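Local coordinates for probable sugar kinase (Clostridium perfringens, PDB 3KZH), which probably phosphorylates a sugar or related substrate and belongs to the pfkB (ribokinase-like) family of carbohydrate kinases, at residues Ile164-Ser169 with Thr185-Arg190; His178-Phe183 with Leu215-Lys220; Leu10-Ser15 with Thr140-Asp145; Arg46-Asn51 with Ser258-Leu263; Ile231-Gly236 with Pro272-Val277. All blocks are in the same frame, centred on the assembly; numbering follows the deposited sequence.

Contact 1 (Ile164-Ser169 with Thr185-Arg190); sequences ILDPVS and TIKPNR. With BGC (beta-D-glucopyranose), chain C.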
# COMPACT_ATOMS: atom_id res chain seq x y z
N ILE A 164 -19.85 2.91 23.97
CA ILE A 164 -20.57 1.92 23.15
C ILE A 164 -19.67 0.69 22.91
O ILE A 164 -18.57 0.81 22.36
CB ILE A 164 -21.05 2.51 21.77
CG1 ILE A 164 -21.89 3.79 21.98
CG2 ILE A 164 -21.88 1.47 21.00
CD1 ILE A 164 -22.27 4.54 20.72
N LEU A 165 -20.16 -0.50 23.28
CA LEU A 165 -19.42 -1.74 23.10
C LEU A 165 -19.82 -2.64 21.92
O LEU A 165 -21.00 -2.96 21.75
CB LEU A 165 -19.45 -2.59 24.39
CG LEU A 165 -18.74 -3.96 24.49
CD1 LEU A 165 -17.23 -3.83 24.28
CD2 LEU A 165 -19.03 -4.64 25.82
N ASP A 166 -18.81 -3.07 21.17
CA ASP A 166 -18.94 -4.02 20.06
C ASP A 166 -18.05 -5.17 20.59
O ASP A 166 -16.82 -5.10 20.48
CB ASP A 166 -18.36 -3.42 18.76
CG ASP A 166 -18.62 -4.29 17.52
OD1 ASP A 166 -18.70 -5.53 17.66
OD2 ASP A 166 -18.74 -3.74 16.41
N PRO A 167 -18.64 -6.24 21.16
CA PRO A 167 -17.88 -7.38 21.71
C PRO A 167 -16.96 -8.22 20.81
O PRO A 167 -16.19 -9.01 21.33
CB PRO A 167 -18.96 -8.25 22.36
CG PRO A 167 -20.04 -7.29 22.68
CD PRO A 167 -20.07 -6.44 21.44
N VAL A 168 -17.05 -8.04 19.48
CA VAL A 168 -16.23 -8.77 18.47
C VAL A 168 -16.43 -10.31 18.39
O VAL A 168 -16.69 -10.84 17.30
CB VAL A 168 -14.70 -8.36 18.54
CG1 VAL A 168 -13.87 -9.07 17.47
CG2 VAL A 168 -14.56 -6.85 18.35
N SER A 169 -16.30 -11.00 19.52
CA SER A 169 -16.47 -12.45 19.61
C SER A 169 -16.90 -12.85 21.02
O SER A 169 -16.77 -12.06 21.96
CB SER A 169 -15.18 -13.20 19.25
OG SER A 169 -14.21 -13.14 20.29
N THR A 185 -24.17 1.68 26.09
CA THR A 185 -24.76 0.80 25.10
C THR A 185 -23.87 -0.38 24.85
O THR A 185 -22.65 -0.25 24.80
CB THR A 185 -24.99 1.56 23.74
OG1 THR A 185 -25.99 2.57 23.92
CG2 THR A 185 -25.45 0.62 22.60
N ILE A 186 -24.48 -1.55 24.79
CA ILE A 186 -23.75 -2.76 24.43
C ILE A 186 -24.48 -3.29 23.18
O ILE A 186 -25.68 -3.09 23.02
CB ILE A 186 -23.66 -3.83 25.58
CG1 ILE A 186 -25.03 -4.26 26.10
CG2 ILE A 186 -22.76 -3.31 26.71
CD1 ILE A 186 -25.01 -5.60 26.76
N LYS A 187 -23.74 -3.95 22.29
CA LYS A 187 -24.30 -4.47 21.07
C LYS A 187 -23.79 -5.94 20.80
O LYS A 187 -22.92 -6.17 19.91
CB LYS A 187 -24.01 -3.55 19.87
CG LYS A 187 -25.11 -3.62 18.76
CD LYS A 187 -24.93 -4.72 17.79
CE LYS A 187 -23.60 -4.69 17.07
NZ LYS A 187 -22.99 -5.98 16.98
N PRO A 188 -24.31 -6.91 21.57
CA PRO A 188 -23.84 -8.26 21.30
C PRO A 188 -24.76 -9.08 20.41
O PRO A 188 -25.83 -8.63 20.06
CB PRO A 188 -23.77 -8.85 22.72
CG PRO A 188 -24.94 -8.24 23.38
CD PRO A 188 -24.83 -6.82 22.94
N ASN A 189 -24.28 -10.24 19.95
CA ASN A 189 -25.15 -11.12 19.19
C ASN A 189 -25.72 -12.11 20.21
O ASN A 189 -25.44 -11.98 21.41
CB ASN A 189 -24.47 -11.77 17.96
CG ASN A 189 -23.31 -12.70 18.31
OD1 ASN A 189 -23.04 -13.01 19.46
ND2 ASN A 189 -22.63 -13.15 17.27
N ARG A 190 -26.51 -13.09 19.77
CA ARG A 190 -27.11 -14.07 20.68
C ARG A 190 -26.10 -14.74 21.63
O ARG A 190 -26.21 -14.57 22.84
CB ARG A 190 -27.91 -15.12 19.91
CG ARG A 190 -28.75 -16.03 20.80
CD ARG A 190 -29.44 -17.14 20.01
NE ARG A 190 -30.47 -16.62 19.11
CZ ARG A 190 -31.78 -16.67 19.35
NH1 ARG A 190 -32.25 -17.21 20.47
NH2 ARG A 190 -32.62 -16.19 18.44
C2 BGC C . -20.06 -9.82 15.99
C3 BGC C . -20.94 -9.78 14.71
C4 BGC C . -22.33 -9.21 15.22
C5 BGC C . -22.19 -7.78 15.90
C6 BGC C . -23.44 -7.20 16.42
C1 BGC C . -19.93 -8.39 16.52
O1 BGC C . -19.20 -8.41 17.52
O2 BGC C . -18.91 -10.24 15.67
O3 BGC C . -21.05 -11.02 14.38
O4 BGC C . -23.16 -9.18 14.20
O5 BGC C . -21.25 -7.84 16.95

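Contact 2 (His178-Phe183 with Leu215-Lys220); sequences HLIKDF and LGLGIK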
# COMPACT_ATOMS: atom_id res chain seq x y z
N HIS A 178 -16.91 -8.27 33.40
CA HIS A 178 -16.90 -7.55 34.67
C HIS A 178 -16.90 -6.02 34.48
O HIS A 178 -17.16 -5.26 35.42
CB HIS A 178 -15.68 -7.98 35.52
CG HIS A 178 -14.35 -7.68 34.89
ND1 HIS A 178 -13.96 -8.25 33.69
CD2 HIS A 178 -13.35 -6.86 35.26
CE1 HIS A 178 -12.77 -7.78 33.36
NE2 HIS A 178 -12.38 -6.93 34.29
N LEU A 179 -16.63 -5.60 33.24
CA LEU A 179 -16.56 -4.19 32.87
C LEU A 179 -17.77 -3.61 32.15
O LEU A 179 -17.90 -2.39 32.08
CB LEU A 179 -15.30 -3.93 32.02
CG LEU A 179 -13.91 -4.11 32.63
CD1 LEU A 179 -12.85 -4.00 31.55
CD2 LEU A 179 -13.69 -3.12 33.76
N ILE A 180 -18.66 -4.47 31.65
CA ILE A 180 -19.83 -4.00 30.90
C ILE A 180 -20.81 -3.03 31.55
O ILE A 180 -21.42 -2.22 30.86
CB ILE A 180 -20.63 -5.14 30.23
CG1 ILE A 180 -21.25 -6.07 31.28
CG2 ILE A 180 -19.75 -5.87 29.24
CD1 ILE A 180 -22.18 -7.12 30.70
N LYS A 181 -20.87 -3.06 32.88
CA LYS A 181 -21.76 -2.20 33.67
C LYS A 181 -21.57 -0.69 33.47
O LYS A 181 -22.50 0.09 33.68
CB LYS A 181 -21.65 -2.54 35.17
CG LYS A 181 -20.28 -2.34 35.81
CD LYS A 181 -20.32 -2.62 37.31
CE LYS A 181 -18.96 -2.41 37.97
NZ LYS A 181 -18.50 -0.98 37.94
N ASP A 182 -20.38 -0.30 33.01
CA ASP A 182 -20.05 1.11 32.79
C ASP A 182 -20.38 1.66 31.40
O ASP A 182 -20.26 2.87 31.16
CB ASP A 182 -18.59 1.38 33.15
CG ASP A 182 -18.31 1.22 34.64
OD1 ASP A 182 -19.16 1.68 35.45
OD2 ASP A 182 -17.25 0.65 34.98
N PHE A 183 -20.83 0.78 30.52
CA PHE A 183 -21.21 1.15 29.17
C PHE A 183 -22.64 1.66 29.10
O PHE A 183 -23.51 1.21 29.86
CB PHE A 183 -21.06 -0.05 28.23
CG PHE A 183 -19.64 -0.34 27.82
CD1 PHE A 183 -19.06 0.33 26.74
CD2 PHE A 183 -18.88 -1.29 28.51
CE1 PHE A 183 -17.72 0.07 26.34
CE2 PHE A 183 -17.55 -1.57 28.12
CZ PHE A 183 -16.97 -0.89 27.03
N LEU A 215 -29.69 -3.80 31.90
CA LEU A 215 -30.22 -2.49 32.31
C LEU A 215 -30.09 -2.31 33.82
O LEU A 215 -29.98 -1.18 34.31
CB LEU A 215 -31.70 -2.34 31.92
CG LEU A 215 -32.12 -2.42 30.45
CD1 LEU A 215 -33.62 -2.57 30.38
CD2 LEU A 215 -31.65 -1.22 29.65
N GLY A 216 -30.06 -3.44 34.54
CA GLY A 216 -29.92 -3.47 35.99
C GLY A 216 -28.51 -3.13 36.42
O GLY A 216 -28.31 -2.46 37.44
N LEU A 217 -27.54 -3.57 35.62
CA LEU A 217 -26.12 -3.33 35.84
C LEU A 217 -25.75 -1.85 35.65
O LEU A 217 -24.70 -1.39 36.10
CB LEU A 217 -25.29 -4.18 34.87
CG LEU A 217 -25.30 -5.71 34.96
CD1 LEU A 217 -24.45 -6.27 33.84
CD2 LEU A 217 -24.78 -6.21 36.32
N GLY A 218 -26.64 -1.10 34.99
CA GLY A 218 -26.41 0.31 34.74
C GLY A 218 -26.36 0.68 33.26
O GLY A 218 -26.28 1.86 32.92
N ILE A 219 -26.41 -0.33 32.39
CA ILE A 219 -26.39 -0.12 30.94
C ILE A 219 -27.70 0.58 30.54
O ILE A 219 -28.77 0.25 31.05
CB ILE A 219 -26.16 -1.45 30.16
CG1 ILE A 219 -24.85 -2.10 30.62
CG2 ILE A 219 -26.13 -1.21 28.64
CD1 ILE A 219 -24.65 -3.56 30.22
N LYS A 220 -27.58 1.59 29.68
CA LYS A 220 -28.74 2.37 29.25
C LYS A 220 -29.50 1.81 28.07
O LYS A 220 -30.72 1.91 28.03
CB LYS A 220 -28.32 3.82 28.95
CG LYS A 220 -27.59 4.54 30.07
CD LYS A 220 -28.47 4.80 31.29
CE LYS A 220 -27.75 5.69 32.30
NZ LYS A 220 -26.50 5.08 32.83

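Contact 3 (Leu10-Ser15 with Thr140-Asp145); sequences LVFGAS and TVLDSD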
# COMPACT_ATOMS: atom_id res chain seq x y z
N LEU A 10 -16.62 9.74 18.97
CA LEU A 10 -15.28 9.22 19.02
C LEU A 10 -15.27 7.71 18.90
O LEU A 10 -16.07 7.02 19.53
CB LEU A 10 -14.56 9.66 20.29
CG LEU A 10 -13.10 9.21 20.54
CD1 LEU A 10 -12.15 9.71 19.45
CD2 LEU A 10 -12.66 9.71 21.89
N VAL A 11 -14.40 7.21 18.02
CA VAL A 11 -14.20 5.79 17.82
C VAL A 11 -12.74 5.59 18.20
O VAL A 11 -11.88 6.33 17.72
CB VAL A 11 -14.48 5.34 16.34
CG1 VAL A 11 -14.28 3.83 16.18
CG2 VAL A 11 -15.89 5.72 15.91
N PHE A 12 -12.48 4.67 19.12
CA PHE A 12 -11.12 4.38 19.58
C PHE A 12 -10.80 2.90 19.33
O PHE A 12 -11.44 2.03 19.89
CB PHE A 12 -11.02 4.73 21.09
CG PHE A 12 -9.64 4.55 21.69
CD1 PHE A 12 -8.69 5.59 21.62
CD2 PHE A 12 -9.30 3.37 22.38
CE1 PHE A 12 -7.40 5.46 22.23
CE2 PHE A 12 -8.03 3.21 22.99
CZ PHE A 12 -7.07 4.27 22.92
N GLY A 13 -9.77 2.63 18.52
CA GLY A 13 -9.38 1.26 18.21
C GLY A 13 -8.39 1.08 17.07
O GLY A 13 -7.93 2.05 16.47
N ALA A 14 -8.14 -0.18 16.72
CA ALA A 14 -7.18 -0.57 15.67
C ALA A 14 -7.52 -0.31 14.20
O ALA A 14 -8.69 -0.24 13.82
CB ALA A 14 -6.81 -2.03 15.87
N SER A 15 -6.47 -0.13 13.40
CA SER A 15 -6.53 0.08 11.95
C SER A 15 -5.55 -0.93 11.37
O SER A 15 -4.36 -0.91 11.70
CB SER A 15 -6.05 1.47 11.52
OG SER A 15 -6.97 2.47 11.84
N THR A 140 -18.62 7.32 22.68
CA THR A 140 -17.30 6.76 22.39
C THR A 140 -17.38 5.24 22.18
O THR A 140 -17.75 4.49 23.08
CB THR A 140 -16.22 7.17 23.46
OG1 THR A 140 -16.08 8.60 23.47
CG2 THR A 140 -14.86 6.57 23.13
N VAL A 141 -17.02 4.81 20.97
CA VAL A 141 -17.05 3.41 20.57
C VAL A 141 -15.74 2.70 20.89
O VAL A 141 -14.65 3.22 20.64
CB VAL A 141 -17.38 3.25 19.05
CG1 VAL A 141 -17.31 1.79 18.59
CG2 VAL A 141 -18.76 3.82 18.75
N LEU A 142 -15.88 1.51 21.47
CA LEU A 142 -14.77 0.66 21.83
C LEU A 142 -15.15 -0.76 21.47
O LEU A 142 -16.33 -1.09 21.36
CB LEU A 142 -14.50 0.70 23.35
CG LEU A 142 -14.04 1.93 24.15
CD1 LEU A 142 -13.88 1.57 25.61
CD2 LEU A 142 -12.74 2.45 23.61
N ASP A 143 -14.13 -1.58 21.25
CA ASP A 143 -14.32 -3.00 21.00
C ASP A 143 -13.67 -3.71 22.19
O ASP A 143 -13.13 -3.03 23.06
CB ASP A 143 -13.76 -3.44 19.63
CG ASP A 143 -12.24 -3.28 19.47
OD1 ASP A 143 -11.51 -2.92 20.42
OD2 ASP A 143 -11.78 -3.54 18.35
N SER A 144 -13.66 -5.04 22.20
CA SER A 144 -13.10 -5.80 23.31
C SER A 144 -11.64 -6.28 23.17
O SER A 144 -11.26 -7.29 23.79
CB SER A 144 -14.03 -6.97 23.60
OG SER A 144 -14.19 -7.73 22.43
N ASP A 145 -10.83 -5.53 22.43
CA ASP A 145 -9.41 -5.85 22.18
C ASP A 145 -8.44 -5.73 23.36
O ASP A 145 -7.65 -6.64 23.62
CB ASP A 145 -8.87 -5.01 21.03
CG ASP A 145 -8.83 -5.76 19.71
OD1 ASP A 145 -9.79 -6.49 19.39
OD2 ASP A 145 -7.82 -5.60 18.99
O HOH W 1 -11.48 -0.11 21.17

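Contact 4 (Arg46-Asn51 with Ser258-Leu263); sequences RNIAEN and SFVAGL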
# COMPACT_ATOMS: atom_id res chain seq x y z
N ARG A 46 -12.00 0.69 12.61
CA ARG A 46 -11.75 1.48 11.40
C ARG A 46 -12.91 1.38 10.43
O ARG A 46 -13.22 2.34 9.72
CB ARG A 46 -10.44 1.07 10.69
CG ARG A 46 -9.89 2.15 9.72
CD ARG A 46 -9.47 1.59 8.38
NE ARG A 46 -10.57 1.63 7.41
CZ ARG A 46 -11.44 0.65 7.20
NH1 ARG A 46 -11.32 -0.47 7.88
NH2 ARG A 46 -12.46 0.82 6.40
N ASN A 47 -13.56 0.21 10.41
CA ASN A 47 -14.72 -0.06 9.57
C ASN A 47 -15.91 0.73 10.12
O ASN A 47 -16.65 1.33 9.35
CB ASN A 47 -15.06 -1.57 9.54
CG ASN A 47 -13.90 -2.45 9.06
OD1 ASN A 47 -13.15 -2.09 8.15
ND2 ASN A 47 -13.76 -3.62 9.66
N ILE A 48 -16.06 0.77 11.46
CA ILE A 48 -17.16 1.50 12.11
C ILE A 48 -17.07 2.99 11.75
O ILE A 48 -18.04 3.56 11.24
CB ILE A 48 -17.18 1.30 13.67
CG1 ILE A 48 -17.52 -0.15 14.02
CG2 ILE A 48 -18.22 2.21 14.33
CD1 ILE A 48 -17.34 -0.54 15.49
N ALA A 49 -15.88 3.56 11.97
CA ALA A 49 -15.58 4.96 11.68
C ALA A 49 -15.83 5.34 10.21
O ALA A 49 -16.37 6.42 9.94
CB ALA A 49 -14.16 5.28 12.05
N GLU A 50 -15.50 4.42 9.29
CA GLU A 50 -15.73 4.65 7.85
C GLU A 50 -17.23 4.72 7.55
O GLU A 50 -17.69 5.70 6.96
CB GLU A 50 -15.06 3.60 6.93
CG GLU A 50 -15.00 4.08 5.47
CD GLU A 50 -14.58 3.06 4.41
OE1 GLU A 50 -13.74 2.17 4.67
OE2 GLU A 50 -15.06 3.18 3.26
N ASN A 51 -17.98 3.71 8.03
CA ASN A 51 -19.44 3.62 7.85
C ASN A 51 -20.18 4.85 8.41
O ASN A 51 -21.17 5.30 7.83
CB ASN A 51 -20.00 2.36 8.53
CG ASN A 51 -19.60 1.07 7.85
OD1 ASN A 51 -18.81 0.28 8.38
ND2 ASN A 51 -20.21 0.81 6.70
N SER A 258 -21.22 -1.99 10.65
CA SER A 258 -22.14 -1.05 10.04
C SER A 258 -23.33 -0.79 10.94
O SER A 258 -23.88 0.32 10.91
CB SER A 258 -22.63 -1.58 8.71
OG SER A 258 -21.59 -1.62 7.78
N PHE A 259 -23.74 -1.80 11.72
CA PHE A 259 -24.86 -1.66 12.66
C PHE A 259 -24.48 -0.69 13.77
O PHE A 259 -25.30 0.14 14.13
CB PHE A 259 -25.32 -3.00 13.27
CG PHE A 259 -26.60 -2.89 14.08
CD1 PHE A 259 -27.85 -2.95 13.44
CD2 PHE A 259 -26.57 -2.64 15.47
CE1 PHE A 259 -29.06 -2.74 14.17
CE2 PHE A 259 -27.76 -2.43 16.21
CZ PHE A 259 -29.01 -2.48 15.56
N VAL A 260 -23.26 -0.81 14.29
CA VAL A 260 -22.74 0.05 15.37
C VAL A 260 -22.69 1.50 14.89
O VAL A 260 -23.03 2.43 15.63
CB VAL A 260 -21.33 -0.42 15.88
CG1 VAL A 260 -20.76 0.54 16.93
CG2 VAL A 260 -21.44 -1.80 16.52
N ALA A 261 -22.31 1.65 13.62
CA ALA A 261 -22.24 2.95 12.98
C ALA A 261 -23.60 3.62 12.86
O ALA A 261 -23.73 4.83 13.06
CB ALA A 261 -21.59 2.82 11.64
N GLY A 262 -24.62 2.80 12.61
CA GLY A 262 -25.99 3.27 12.48
C GLY A 262 -26.57 3.71 13.80
O GLY A 262 -27.44 4.57 13.81
N LEU A 263 -26.12 3.09 14.90
CA LEU A 263 -26.52 3.45 16.27
C LEU A 263 -25.94 4.83 16.53
O LEU A 263 -26.58 5.69 17.13
CB LEU A 263 -25.94 2.48 17.31
CG LEU A 263 -26.40 1.03 17.34
CD1 LEU A 263 -25.64 0.28 18.42
CD2 LEU A 263 -27.91 0.95 17.56

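Contact 5 (Ile231-Gly236 with Pro272-Val277); sequences IFYNDG and PIEDIV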
# COMPACT_ATOMS: atom_id res chain seq x y z
N ILE A 231 -33.05 -7.80 15.01
CA ILE A 231 -32.47 -7.16 16.17
C ILE A 231 -33.49 -7.04 17.27
O ILE A 231 -34.61 -6.60 17.05
CB ILE A 231 -31.99 -5.71 15.81
CG1 ILE A 231 -30.99 -5.73 14.65
CG2 ILE A 231 -31.45 -4.96 17.04
CD1 ILE A 231 -29.66 -6.37 14.90
N PHE A 232 -33.05 -7.39 18.47
CA PHE A 232 -33.84 -7.27 19.68
C PHE A 232 -33.29 -6.02 20.38
O PHE A 232 -32.08 -5.89 20.54
CB PHE A 232 -33.68 -8.51 20.57
CG PHE A 232 -34.41 -8.42 21.87
CD1 PHE A 232 -35.78 -8.74 21.94
CD2 PHE A 232 -33.76 -7.93 23.03
CE1 PHE A 232 -36.50 -8.57 23.14
CE2 PHE A 232 -34.46 -7.75 24.23
CZ PHE A 232 -35.83 -8.07 24.30
N TYR A 233 -34.18 -5.16 20.86
CA TYR A 233 -33.76 -3.95 21.57
C TYR A 233 -34.48 -3.75 22.90
O TYR A 233 -35.61 -4.21 23.08
CB TYR A 233 -33.98 -2.70 20.69
CG TYR A 233 -35.42 -2.40 20.29
CD1 TYR A 233 -36.25 -1.59 21.10
CD2 TYR A 233 -35.94 -2.89 19.09
CE1 TYR A 233 -37.58 -1.29 20.72
CE2 TYR A 233 -37.28 -2.58 18.70
CZ TYR A 233 -38.09 -1.79 19.53
OH TYR A 233 -39.41 -1.58 19.21
N ASN A 234 -33.85 -2.95 23.78
CA ASN A 234 -34.42 -2.60 25.09
C ASN A 234 -33.69 -1.40 25.67
O ASN A 234 -32.47 -1.41 25.80
CB ASN A 234 -34.33 -3.79 26.06
CG ASN A 234 -35.28 -3.68 27.27
OD1 ASN A 234 -35.99 -2.69 27.45
ND2 ASN A 234 -35.25 -4.69 28.12
N ASP A 235 -34.44 -0.35 26.00
CA ASP A 235 -33.87 0.85 26.61
C ASP A 235 -34.47 1.18 27.99
O ASP A 235 -34.20 2.24 28.57
CB ASP A 235 -33.94 2.07 25.66
CG ASP A 235 -35.36 2.48 25.30
OD1 ASP A 235 -36.26 2.44 26.15
OD2 ASP A 235 -35.59 2.89 24.14
N GLY A 236 -35.32 0.28 28.48
CA GLY A 236 -35.98 0.47 29.76
C GLY A 236 -37.40 0.95 29.60
O GLY A 236 -38.25 0.65 30.43
N PRO A 272 -36.01 8.29 17.55
CA PRO A 272 -36.61 7.30 18.47
C PRO A 272 -35.99 5.92 18.20
O PRO A 272 -35.55 5.65 17.07
CB PRO A 272 -38.10 7.36 18.12
CG PRO A 272 -38.15 7.96 16.76
CD PRO A 272 -37.07 8.99 16.80
N ILE A 273 -35.94 5.07 19.23
CA ILE A 273 -35.31 3.75 19.14
C ILE A 273 -35.73 2.81 17.98
O ILE A 273 -34.87 2.17 17.39
CB ILE A 273 -35.29 3.02 20.53
CG1 ILE A 273 -34.27 1.87 20.52
CG2 ILE A 273 -36.67 2.52 20.92
CD1 ILE A 273 -33.71 1.49 21.86
N GLU A 274 -37.01 2.83 17.61
CA GLU A 274 -37.52 1.99 16.52
C GLU A 274 -36.90 2.40 15.18
O GLU A 274 -36.54 1.54 14.36
CB GLU A 274 -39.05 2.06 16.44
CG GLU A 274 -39.76 1.52 17.68
CD GLU A 274 -41.24 1.85 17.72
OE1 GLU A 274 -41.60 2.99 18.09
OE2 GLU A 274 -42.06 0.97 17.37
N ASP A 275 -36.68 3.71 15.00
CA ASP A 275 -36.08 4.25 13.79
C ASP A 275 -34.55 4.08 13.74
O ASP A 275 -33.99 3.96 12.65
CB ASP A 275 -36.50 5.71 13.57
CG ASP A 275 -37.99 5.86 13.25
OD1 ASP A 275 -38.51 5.15 12.36
OD2 ASP A 275 -38.66 6.70 13.90
N ILE A 276 -33.90 4.06 14.91
CA ILE A 276 -32.44 3.86 15.02
C ILE A 276 -32.13 2.41 14.61
O ILE A 276 -31.21 2.16 13.83
CB ILE A 276 -31.91 4.08 16.48
CG1 ILE A 276 -32.13 5.52 16.93
CG2 ILE A 276 -30.42 3.71 16.59
CD1 ILE A 276 -31.74 5.79 18.38
N VAL A 277 -32.96 1.50 15.11
CA VAL A 277 -32.88 0.06 14.84
C VAL A 277 -33.06 -0.23 13.35
O VAL A 277 -32.29 -1.00 12.78
CB VAL A 277 -33.93 -0.71 15.73
CG1 VAL A 277 -33.95 -2.17 15.45
CG2 VAL A 277 -33.57 -0.56 17.17

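Contact 1 (Ile164-Ser169 with Thr185-Arg190)
Leu-165 and Ile-186 face each other on the two parallel strands of a beta-alpha-beta unit in this ribokinase-like fold. Leu-165 is gripped through both backbone polar atoms: its N donates to Thr-185 O (2.9 Å), and its O accepts from Lys-187 N. Branched apolar residues suit such buried strands. The Leu-165 and Ile-186 side chains cross at a slant, CD2 of the leucine 4.1 Å from CG2 of the isoleucine, on the face packed by Ile-180 and Phe-183. On the other face Ile-164 and Thr-185 lie side by side, their CG2 methyls 4.0 Å apart, while the Thr-185 hydroxyl bonds to Tyr-267.

Beyond the strands, two prolines, which have no N-H to satisfy, continue the contact: Pro-167 CD rests 3.2 Å from Lys-187 O, and Pro-167 CG meets Pro-188 CB. Here the strand ends open into the glucose pocket. Asp-166 OD1 lies 2.9 Å from the sugar O1, and the sugar O2 donates to Val-168 O (2.8 Å). Lys-187 sends CG anti to its backbone N (chi1 -151°), then bends at every later torsion, chi4 included, before its NZ joins the sugar C6 covalently, 1.4 Å away.

Contact 2 (His178-Phe183 with Leu215-Lys220)
Lys-181 and Leu-217 bring the two backbones within 5.0 Å, measured between their CA atoms. Lys-181 sits in the 3-10 turn 180-182, Leu-217 at the weakly bonded end of helix 204-217. Just after it the chain leaves the helix at Gly-218, with a positive phi of 119°. Glycine fits twice over: a side chain at these angles would jam against the preceding carbonyl, and it would also press on Lys-181 O. Two residues further along each chain, Ile-219 CA directs its hydrogen at Phe-183 O, a CA-H...O contact of 3.4 Å that is nearly straight (162° at H).

Among the side chains, Ile-180 meets Leu-217 methyl to methyl, CD1 to CD1 at 4.0 Å. Ile-219 works differently: its CG1 lies 3.4 Å from Ile-180 O, and its CD1 faces Ile-180 CB. Phe-214 packs on both isoleucines, so apolar branches suit this inner side. Lys-181 contributes its CB, 3.4 Å from Leu-217 O, while its amine leads away to a long salt bridge with Asp-182. Lys-220 folds back, its NZ donating to Gly-218 O (3.2 Å).

The turn before strand 185-186 thus packs on the helix terminus that leads into strand 221-225. These are the helix-to-strand connections of the ribokinase-like alpha/beta fold, here at the N-terminal ends of two neighbouring parallel strands.

Contact 3 (Leu10-Ser15 with Thr140-Asp145)
Leu-10 and Val-11 pair with Thr-140 and Val-141 as neighbouring parallel strands of the large central sheet in the ribokinase-like fold. Val-141 stands between two bonds: its N donates to Leu-10 O (2.8 Å), and its O accepts from Phe-12 N (3.0 Å). Both donors lie in the plane of the carbonyl they reach. Thr-140 CA adds a CA-H...O contact to Leu-10 O at 3.1 Å.

On one face Leu-10 and Thr-140 point the same way, Leu-10 CB lying 3.7 Å from Thr-140 OG1. Further along, Phe-12 sends CG anti to its backbone N (chi1 -177°), and Leu-142 CD2 meets both its CB and its ring atom CD2, the latter at 3.8 Å. On the other face Val-11 CG1 touches Val-141 CB at 4.3 Å; beta-branched valines suit an extended, buried strand.

The next shell covers both faces. Helix 147-157 packs on the first, with Leu-153 touching both Phe-12 and Leu-142. Helix 44-54 packs on the other, Met-52 on Val-11 and Ile-48 on Val-141. The buried Thr-140 hydroxyl bonds to Thr-161.

Where the strands diverge, a water takes over from direct pairing: it donates to Phe-12 O and accepts from Asp-143 N, which lies 3.0 Å from the water oxygen.

Contact 4 (Arg46-Asn51 with Ser258-Leu263)
Ile-48 packs against Val-260 where helices 44-54 and 255-268 meet in the ribokinase-like fold, the second beginning at the Gly-Ala-Gly-Asp signature of the family. The axes of the two short segments come within 8.1 Å and cross at -49°. Such closeness is matched by small residues: the CB of Ala-261 points toward helix 44-54 and lies 3.6 Å from Ile-48 O.

Ile-48 lies slantwise against Val-260. Its CD1 touches Val-260 CG1 at 3.9 Å, and its CG2 reaches the same methyl at 4.0 Å, so two carbons of the isoleucine meet one valine methyl from the same side. Val-260 presents CG1 by holding it anti to the backbone N (chi1 176°). Both side chains also touch Asp-166, which places this packing beside the sugar pocket.

One turn further along helix 44-54, Asn-51 approaches Ser-258, whose hydroxyl bonds to Thr-287 of helix 273-288; Met-283 of that helix packs on Asn-51 and Ala-261. On a different side of helix 44-54, Arg-46 forms a salt bridge with Glu-50, the carboxylate oxygen lying in the guanidinium plane.

The closest carbon-carbon approach of the two segments is between Asn-51 CB and Ala-261 CB, 3.5 Å apart.

Contact 5 (Ile231-Gly236 with Pro272-Val277)
Tyr-233 is the bump of this interface, and the hollow it fills lies between Ile-273 and Val-277, one turn apart on helix 273-288. Its CG sits between the backbone N and carbonyl carbon (chi1 62°), from where the ring projects between the two aliphatic side chains. Tyr-233 CE1 meets Ile-273 CG2 at 3.9 Å; Tyr-233 CD2 meets Val-277 CG2 at 3.8 Å, the two side chains crossing at about a right angle. A long flat ring suits the place, for it extends past both to set Tyr-233 OH 3.5 Å from Glu-274 CG.

Ile-231 and Val-277 slide past one another, CB to CG1 at 4.1 Å. At the other end Asp-235 and Ile-273 meet tip to tip, OD2 lying 3.3 Å from CD1, while Asp-235 OD1 accepts from Ser-238 N. The strand ends in an Asx turn, with Asn-234 OD1 receiving Gly-236 N.

Side chains alternate along the strand: Phe-232 points away to helix 204-217 as Tyr-233 faces helix 273-288. This is the three-layer alpha/beta/alpha packing of the ribokinase-like fold.

How the contacts relate
From the N terminus, segment 10-15 opens contact 3, which closes at 140-145 after 124 intervening residues. Segment 46-51 opens within that loop but closes only at 258-263, so contacts 3 and 4 cross. Contacts 1 and 2 both nest inside contact 4's loop and cross each other, 178-183 lying between the segments of contact 1. Contact 5 opens at 231-236 and closes at 272-277, again crossing contact 4. Contacts 1 and 3 join neighbouring strands of the central sheet; contact 4 ties two helices on one face, contact 5 packs helix 273-288 on strand 231-234, and contact 2 joins the turn before strand 185-186 to the helix end before strand 221-225. Phe-259 of contact 4 packs on Ile-231 of contact 5.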